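Local coordinates for DUF4276 family protein (Pyrococcus horikoshii, PDB 2P62) that is of unknown function but belongs to a family grouped with the Toprim-like proteins, whose better-known members act on nucleic acids, at residues Y93-V98 / Y134-L139. Sequence-based numbering, arbitrary orientation.
Sequences YVVRDV and YGMGNL
Val95, Tyr134, Asp97 and Met136 project from one face of two neighbouring parallel strands. Val95 sends CG1 to the edge of the Tyr134 ring, near the ring plane, and the same methyl lies 4.0 Å from Met136 CE. Met136 leaves the backbone with CG anti to its N (chi1 -180°) and then bends at chi2 and chi3, its side chain crossing that of Val95 obliquely. Nearer the backbone, Met136 CB lies 4.1 Å from Asp97 OD1, a loose van der Waals contact. The same OD1 accepts a hydrogen bond from the backbone N of Leu152, at the start of helix 152-162. Arg96 takes the reverse face, beside Gly135, and its guanidinium makes a cation-pi contact with Trp107. Beyond the paired residues, Val98 lays CG2 over the Gly135 backbone and 3.6 Å from Asn138 ND2, the two side chains crossing at about a right angle.

Four backbone hydrogen bonds join the two segments, beginning with Tyr134 N to Val94 O at 2.8 Å. Arg96 holds Tyr134 O through its N and offers its own O to Met136 N at 2.8 Å, the donor standing above the carbonyl plane. The last, Val98 N to Met136 O at 3.2 Å, carries the pairing just past the end of strand 89-97.

Strand 89-97 lies between parallel strands 2-7 and 129-136, inside a mixed sheet with helices on both faces, consistent with a Toprim-like fold. Helix 152-162 packs on Met136, and Leu235 of helix 233-239 touches Tyr134, whose OH hydrogen-bonds Asn231 O; helix 104-109, bearing Trp107, lies against Val94 and Arg96 on the reverse face.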
loop_
_atom_site.group_PDB
_atom_site.type_symbol
_atom_site.label_atom_id
_atom_site.label_comp_id
_atom_site.label_asym_id
_atom_site.label_seq_id
_atom_site.Cartn_x
_atom_site.Cartn_y
_atom_site.Cartn_z
ATOM N N TYR A 93 -0.883 7.295 23.507
ATOM C CA TYR A 93 -0.773 8.417 22.586
ATOM C C TYR A 93 -1.851 8.279 21.520
ATOM O O TYR A 93 -2.035 7.210 20.956
ATOM C CB TYR A 93 0.617 8.438 21.928
ATOM C CG TYR A 93 1.735 8.699 22.906
ATOM C CD1 TYR A 93 2.244 7.667 23.698
ATOM C CD2 TYR A 93 2.217 9.995 23.120
ATOM C CE1 TYR A 93 3.188 7.913 24.684
ATOM C CE2 TYR A 93 3.173 10.253 24.113
ATOM C CZ TYR A 93 3.648 9.208 24.895
ATOM O OH TYR A 93 4.541 9.439 25.927
ATOM N N VAL A 94 -2.580 9.352 21.259
ATOM C CA VAL A 94 -3.614 9.308 20.234
ATOM C C VAL A 94 -3.276 10.397 19.223
ATOM O O VAL A 94 -3.374 11.579 19.527
ATOM C CB VAL A 94 -5.006 9.543 20.849
ATOM C CG1 VAL A 94 -6.084 9.419 19.769
ATOM C CG2 VAL A 94 -5.262 8.519 21.952
ATOM N N VAL A 95 -2.858 9.986 18.029
ATOM C CA VAL A 95 -2.456 10.912 16.979
ATOM C C VAL A 95 -3.453 10.999 15.843
ATOM O O VAL A 95 -3.862 9.982 15.276
ATOM C CB VAL A 95 -1.092 10.502 16.404
ATOM C CG1 VAL A 95 -0.701 11.418 15.237
ATOM C CG2 VAL A 95 -0.046 10.546 17.525
ATOM N N ARG A 96 -3.828 12.227 15.507
ATOM C CA ARG A 96 -4.790 12.472 14.444
ATOM C C ARG A 96 -4.480 13.790 13.756
ATOM O O ARG A 96 -4.007 14.731 14.391
ATOM C CB ARG A 96 -6.217 12.523 15.014
ATOM C CG ARG A 96 -7.277 12.728 13.932
ATOM C CD ARG A 96 -8.691 12.733 14.476
ATOM N NE ARG A 96 -9.025 13.986 15.156
ATOM C CZ ARG A 96 -10.225 14.269 15.657
ATOM N NH1 ARG A 96 -11.216 13.394 15.559
ATOM N NH2 ARG A 96 -10.433 15.426 16.262
ATOM N N ASP A 97 -4.732 13.860 12.453
ATOM C CA ASP A 97 -4.493 15.105 11.734
ATOM C C ASP A 97 -5.349 16.173 12.405
ATOM O O ASP A 97 -6.420 15.879 12.941
ATOM C CB ASP A 97 -4.937 15.027 10.266
ATOM C CG ASP A 97 -4.132 14.045 9.444
ATOM O OD1 ASP A 97 -2.929 13.841 9.733
ATOM O OD2 ASP A 97 -4.707 13.500 8.471
ATOM N N VAL A 98 -4.872 17.408 12.358
ATOM C CA VAL A 98 -5.590 18.540 12.911
ATOM C C VAL A 98 -6.883 18.768 12.114
ATOM O O VAL A 98 -7.915 19.103 12.682
ATOM C CB VAL A 98 -4.682 19.798 12.866
ATOM C CG1 VAL A 98 -5.470 21.044 13.226
ATOM C CG2 VAL A 98 -3.499 19.609 13.819
ATOM N N TYR A 134 -2.631 14.165 20.440
ATOM C CA TYR A 134 -1.754 14.972 19.609
ATOM C C TYR A 134 -2.269 15.192 18.195
ATOM O O TYR A 134 -2.655 14.248 17.510
ATOM C CB TYR A 134 -0.368 14.326 19.567
ATOM C CG TYR A 134 0.668 15.119 18.814
ATOM C CD1 TYR A 134 0.900 14.891 17.457
ATOM C CD2 TYR A 134 1.404 16.120 19.452
ATOM C CE1 TYR A 134 1.844 15.641 16.752
ATOM C CE2 TYR A 134 2.348 16.877 18.755
ATOM C CZ TYR A 134 2.562 16.630 17.410
ATOM O OH TYR A 134 3.502 17.363 16.723
ATOM N N GLY A 135 -2.273 16.454 17.769
ATOM C CA GLY A 135 -2.724 16.789 16.431
ATOM C C GLY A 135 -1.533 16.901 15.496
ATOM O O GLY A 135 -0.615 17.671 15.766
ATOM N N MET A 136 -1.541 16.134 14.407
ATOM C CA MET A 136 -0.447 16.149 13.440
ATOM C C MET A 136 -0.641 17.210 12.358
ATOM O O MET A 136 -1.752 17.454 11.893
ATOM C CB MET A 136 -0.316 14.773 12.780
ATOM C CG MET A 136 0.807 14.651 11.741
ATOM S SD MET A 136 2.478 14.694 12.444
ATOM C CE MET A 136 2.381 13.245 13.451
ATOM N N GLY A 137 0.451 17.846 11.964
ATOM C CA GLY A 137 0.364 18.857 10.931
ATOM C C GLY A 137 0.176 20.274 11.435
ATOM O O GLY A 137 -0.377 21.108 10.723
ATOM N N ASN A 138 0.625 20.567 12.651
ATOM C CA ASN A 138 0.474 21.924 13.169
ATOM C C ASN A 138 1.638 22.808 12.736
ATOM O O ASN A 138 2.587 23.028 13.491
ATOM C CB ASN A 138 0.367 21.925 14.696
ATOM C CG ASN A 138 -1.022 22.308 15.178
ATOM O OD1 ASN A 138 -1.611 23.282 14.692
ATOM N ND2 ASN A 138 -1.552 21.556 16.142
ATOM N N LEU A 139 1.567 23.301 11.506
ATOM C CA LEU A 139 2.605 24.172 10.963
ATOM C C LEU A 139 2.043 24.935 9.781
ATOM O O LEU A 139 0.869 24.794 9.450
ATOM C CB LEU A 139 3.853 23.363 10.541
ATOM C CG LEU A 139 3.887 22.267 9.452
ATOM C CD1 LEU A 139 2.752 21.275 9.674
ATOM C CD2 LEU A 139 3.793 22.875 8.068
#